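Local coordinates for protein phytase (Debaryomyces castellii, PDB 2GFI) that probably hydrolyses phytate as a 3-phytase, removing phosphate from inositol hexakisphosphate in the manner of the histidine acid phosphatases, at residues C211-V223 against Y293-I305. Residues are numbered along the deposited sequence; the frame is centred on the assembly and turned at random.
Sequences CFNYNENANTAIV and YSNSAGNNMTRVI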
# COMPACT_ATOMS: atom_id res chain seq x y z
N CYS A 211 15.58 41.19 13.11
CA CYS A 211 16.62 40.91 14.08
C CYS A 211 17.98 41.20 13.48
O CYS A 211 18.47 40.40 12.68
CB CYS A 211 16.57 39.49 14.59
SG CYS A 211 17.91 39.21 15.77
N PHE A 212 18.58 42.32 13.87
CA PHE A 212 19.81 42.81 13.23
C PHE A 212 21.04 42.05 13.66
O PHE A 212 21.96 41.91 12.88
CB PHE A 212 19.97 44.34 13.41
CG PHE A 212 18.81 45.12 12.83
CD1 PHE A 212 18.34 44.84 11.54
CD2 PHE A 212 18.15 46.09 13.58
CE1 PHE A 212 17.26 45.52 11.02
CE2 PHE A 212 17.05 46.79 13.05
CZ PHE A 212 16.61 46.49 11.77
N ASN A 213 21.06 41.56 14.90
CA ASN A 213 22.19 40.77 15.41
C ASN A 213 22.18 39.30 15.04
O ASN A 213 23.11 38.56 15.38
CB ASN A 213 22.33 40.95 16.92
CG ASN A 213 22.51 42.42 17.30
OD1 ASN A 213 22.98 43.22 16.49
ND2 ASN A 213 22.11 42.77 18.51
N TYR A 214 21.14 38.88 14.34
CA TYR A 214 21.02 37.50 13.91
C TYR A 214 21.84 37.32 12.64
O TYR A 214 21.59 37.96 11.63
CB TYR A 214 19.55 37.12 13.70
CG TYR A 214 19.34 35.82 12.97
CD1 TYR A 214 19.84 34.61 13.47
CD2 TYR A 214 18.62 35.79 11.76
CE1 TYR A 214 19.64 33.40 12.76
CE2 TYR A 214 18.41 34.60 11.06
CZ TYR A 214 18.92 33.41 11.57
OH TYR A 214 18.72 32.23 10.89
N ASN A 215 22.83 36.46 12.72
CA ASN A 215 23.60 36.12 11.55
C ASN A 215 23.35 34.65 11.20
O ASN A 215 23.89 33.75 11.85
CB ASN A 215 25.09 36.43 11.79
CG ASN A 215 25.94 36.15 10.59
OD1 ASN A 215 25.44 36.03 9.46
ND2 ASN A 215 27.23 36.03 10.82
N GLU A 216 22.52 34.42 10.17
CA GLU A 216 22.21 33.04 9.75
C GLU A 216 23.45 32.31 9.31
O GLU A 216 23.52 31.09 9.42
CB GLU A 216 21.13 32.99 8.66
CG GLU A 216 21.45 33.74 7.38
CD GLU A 216 20.45 33.45 6.28
OE1 GLU A 216 19.25 33.15 6.61
OE2 GLU A 216 20.84 33.51 5.07
N ASN A 217 24.44 33.06 8.85
CA ASN A 217 25.69 32.45 8.40
C ASN A 217 26.79 32.39 9.43
O ASN A 217 27.92 32.03 9.11
CB ASN A 217 26.16 33.08 7.11
CG ASN A 217 25.15 32.90 6.00
OD1 ASN A 217 24.63 33.87 5.43
ND2 ASN A 217 24.83 31.64 5.70
N ALA A 218 26.47 32.70 10.68
CA ALA A 218 27.45 32.69 11.76
C ALA A 218 28.24 31.39 11.85
O ALA A 218 29.38 31.39 12.27
CB ALA A 218 26.80 32.99 13.09
N ASN A 219 27.62 30.27 11.48
CA ASN A 219 28.23 28.97 11.75
C ASN A 219 28.64 28.22 10.51
O ASN A 219 28.83 27.01 10.56
CB ASN A 219 27.29 28.12 12.58
CG ASN A 219 27.06 28.68 13.95
OD1 ASN A 219 25.90 28.85 14.41
ND2 ASN A 219 28.17 28.97 14.64
N THR A 220 28.78 28.92 9.39
CA THR A 220 29.07 28.26 8.13
C THR A 220 30.36 27.44 8.16
O THR A 220 30.39 26.38 7.56
CB THR A 220 29.09 29.27 6.96
OG1 THR A 220 29.73 30.46 7.38
CG2 THR A 220 27.67 29.76 6.64
N ALA A 221 31.40 27.93 8.83
CA ALA A 221 32.69 27.23 8.87
C ALA A 221 32.60 25.86 9.57
O ALA A 221 33.26 24.91 9.14
CB ALA A 221 33.81 28.11 9.50
N ILE A 222 31.82 25.79 10.65
CA ILE A 222 31.47 24.53 11.32
C ILE A 222 30.76 23.60 10.34
O ILE A 222 31.16 22.46 10.13
CB ILE A 222 30.51 24.78 12.52
CG1 ILE A 222 31.22 25.63 13.60
CG2 ILE A 222 30.05 23.46 13.08
CD1 ILE A 222 30.33 26.01 14.86
N VAL A 223 29.71 24.12 9.74
CA VAL A 223 28.89 23.34 8.82
C VAL A 223 29.72 22.76 7.68
O VAL A 223 29.55 21.60 7.31
CB VAL A 223 27.67 24.15 8.33
CG1 VAL A 223 27.04 23.51 7.12
CG2 VAL A 223 26.68 24.34 9.48
N TYR A 293 22.37 24.86 12.35
CA TYR A 293 23.31 25.89 12.79
C TYR A 293 22.94 27.31 12.36
O TYR A 293 23.45 28.29 12.92
CB TYR A 293 24.74 25.56 12.35
CG TYR A 293 25.39 24.52 13.23
CD1 TYR A 293 25.84 24.87 14.50
CD2 TYR A 293 25.53 23.17 12.79
CE1 TYR A 293 26.42 23.93 15.32
CE2 TYR A 293 26.11 22.23 13.60
CZ TYR A 293 26.56 22.62 14.87
OH TYR A 293 27.16 21.74 15.71
N SER A 294 22.06 27.40 11.38
CA SER A 294 21.60 28.68 10.88
C SER A 294 20.25 29.06 11.44
O SER A 294 20.05 30.20 11.84
CB SER A 294 21.51 28.61 9.36
OG SER A 294 22.73 28.07 8.90
N ASN A 295 19.32 28.11 11.47
CA ASN A 295 17.92 28.40 11.78
C ASN A 295 17.40 27.81 13.07
O ASN A 295 16.23 27.98 13.38
CB ASN A 295 17.01 27.92 10.66
CG ASN A 295 17.47 28.33 9.30
OD1 ASN A 295 18.02 29.41 9.13
ND2 ASN A 295 17.22 27.47 8.29
N SER A 296 18.25 27.09 13.78
CA SER A 296 17.83 26.44 15.00
C SER A 296 18.83 26.69 16.13
O SER A 296 19.58 27.66 16.10
CB SER A 296 17.62 24.95 14.73
OG SER A 296 16.81 24.36 15.72
N ALA A 297 18.84 25.82 17.11
CA ALA A 297 19.57 26.05 18.35
C ALA A 297 21.09 26.12 18.19
O ALA A 297 21.81 26.50 19.12
CB ALA A 297 19.18 25.00 19.41
N GLY A 298 21.59 25.74 17.01
CA GLY A 298 23.01 25.91 16.68
C GLY A 298 23.36 27.39 16.65
O GLY A 298 24.48 27.77 16.93
N ASN A 299 22.40 28.22 16.30
CA ASN A 299 22.60 29.65 16.23
C ASN A 299 22.02 30.31 17.49
O ASN A 299 20.80 30.17 17.76
CB ASN A 299 21.97 30.23 14.96
CG ASN A 299 22.35 31.68 14.71
OD1 ASN A 299 22.00 32.56 15.49
ND2 ASN A 299 23.07 31.94 13.62
N ASN A 300 22.88 31.02 18.23
CA ASN A 300 22.50 31.62 19.52
C ASN A 300 21.33 32.62 19.44
O ASN A 300 20.68 32.90 20.44
CB ASN A 300 23.74 32.21 20.27
CG ASN A 300 24.51 33.34 19.49
OD1 ASN A 300 24.04 33.88 18.48
ND2 ASN A 300 25.71 33.70 20.01
N MET A 301 21.04 33.12 18.24
CA MET A 301 20.03 34.16 18.11
C MET A 301 18.62 33.67 17.89
O MET A 301 17.68 34.42 18.05
CB MET A 301 20.42 35.18 17.03
CG MET A 301 21.48 36.17 17.49
SD MET A 301 21.03 37.01 19.06
CE MET A 301 19.66 37.99 18.48
N THR A 302 18.46 32.39 17.55
CA THR A 302 17.14 31.89 17.13
C THR A 302 16.17 31.70 18.26
O THR A 302 14.96 31.83 18.07
CB THR A 302 17.27 30.58 16.34
OG1 THR A 302 17.88 29.58 17.18
CG2 THR A 302 18.18 30.77 15.11
N ARG A 303 16.67 31.37 19.45
CA ARG A 303 15.76 31.26 20.54
C ARG A 303 15.06 32.59 20.82
O ARG A 303 13.83 32.58 21.06
CB ARG A 303 16.37 30.77 21.82
CG ARG A 303 15.23 30.55 22.78
CD ARG A 303 15.53 29.83 23.99
NE ARG A 303 16.28 28.61 23.78
CZ ARG A 303 16.31 27.63 24.67
NH1 ARG A 303 15.56 27.73 25.78
NH2 ARG A 303 17.05 26.54 24.46
N VAL A 304 15.81 33.71 20.79
CA VAL A 304 15.16 35.02 21.03
C VAL A 304 14.14 35.33 19.94
O VAL A 304 13.03 35.75 20.25
CB VAL A 304 16.14 36.22 21.23
CG1 VAL A 304 16.95 36.50 19.98
CG2 VAL A 304 15.34 37.48 21.59
N ILE A 305 14.53 35.12 18.68
CA ILE A 305 13.63 35.33 17.54
C ILE A 305 12.42 34.39 17.60
O ILE A 305 11.29 34.84 17.50
CB ILE A 305 14.36 35.16 16.19
CG1 ILE A 305 15.50 36.15 16.05
CG2 ILE A 305 13.36 35.34 15.04
CD1 ILE A 305 16.49 35.74 14.96
O HOH W 1 23.30 34.86 15.09
O HOH W 2 24.37 30.55 11.85
O HOH W 3 25.70 28.54 9.49
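The backbone oxygen of N215 is gripped from both faces of its carbonyl plane, by the side-chain amide of N299 and by A218 N, its partner within a type I beta turn. The N299 bond is short but bent: ND2 lies 2.7 Å from N215 O, with 134° at the hydrogen. It illustrates how an asparagine can bind two ways at once, because the same amide also makes a capping bond in the type I turn N299-T302, which leads into helix 302-318, OD1 accepting from M301 N on a lone pair. With CG anti to the backbone N (chi1 -171°), the amide of N299 is set where ND2 meets N215 O. One water accepts from N215 N and donates to N299 OD1; a second accepts from N299 ND2.

Beside these bonds, the Y214 ring reaches into the corner between helices 277-295 and 302-318 of the histidine phosphatase fold. Its hydroxyl donates to S294 O across 2.6 Å, approaching above the carbonyl plane. I305 CD1 makes a CH-pi contact over one ring face, 3.9 Å from the centroid, while M301 CB and N299 OD1 lie at the ring's edge. An alanine in place of Y214 is likely to leave S294 O without this donor and open a gap beneath I305. Next to S294, N295 ND2 is hydrogen-bonded to E337 OE2 of helix 333-343, whose first residue, D333, is the predicted proton donor.

Apolar contacts lie to both sides of Y214 along the 211-223 segment. I222 CG2 sits over the Y293 ring, 4.2 Å from its centroid, while V223 CG2 packs against Y293 CB. Toward the other end, C211 is disulfide-bonded to C432, and the folded side chain of M301 brings CE within 3.4 Å of C211 SG.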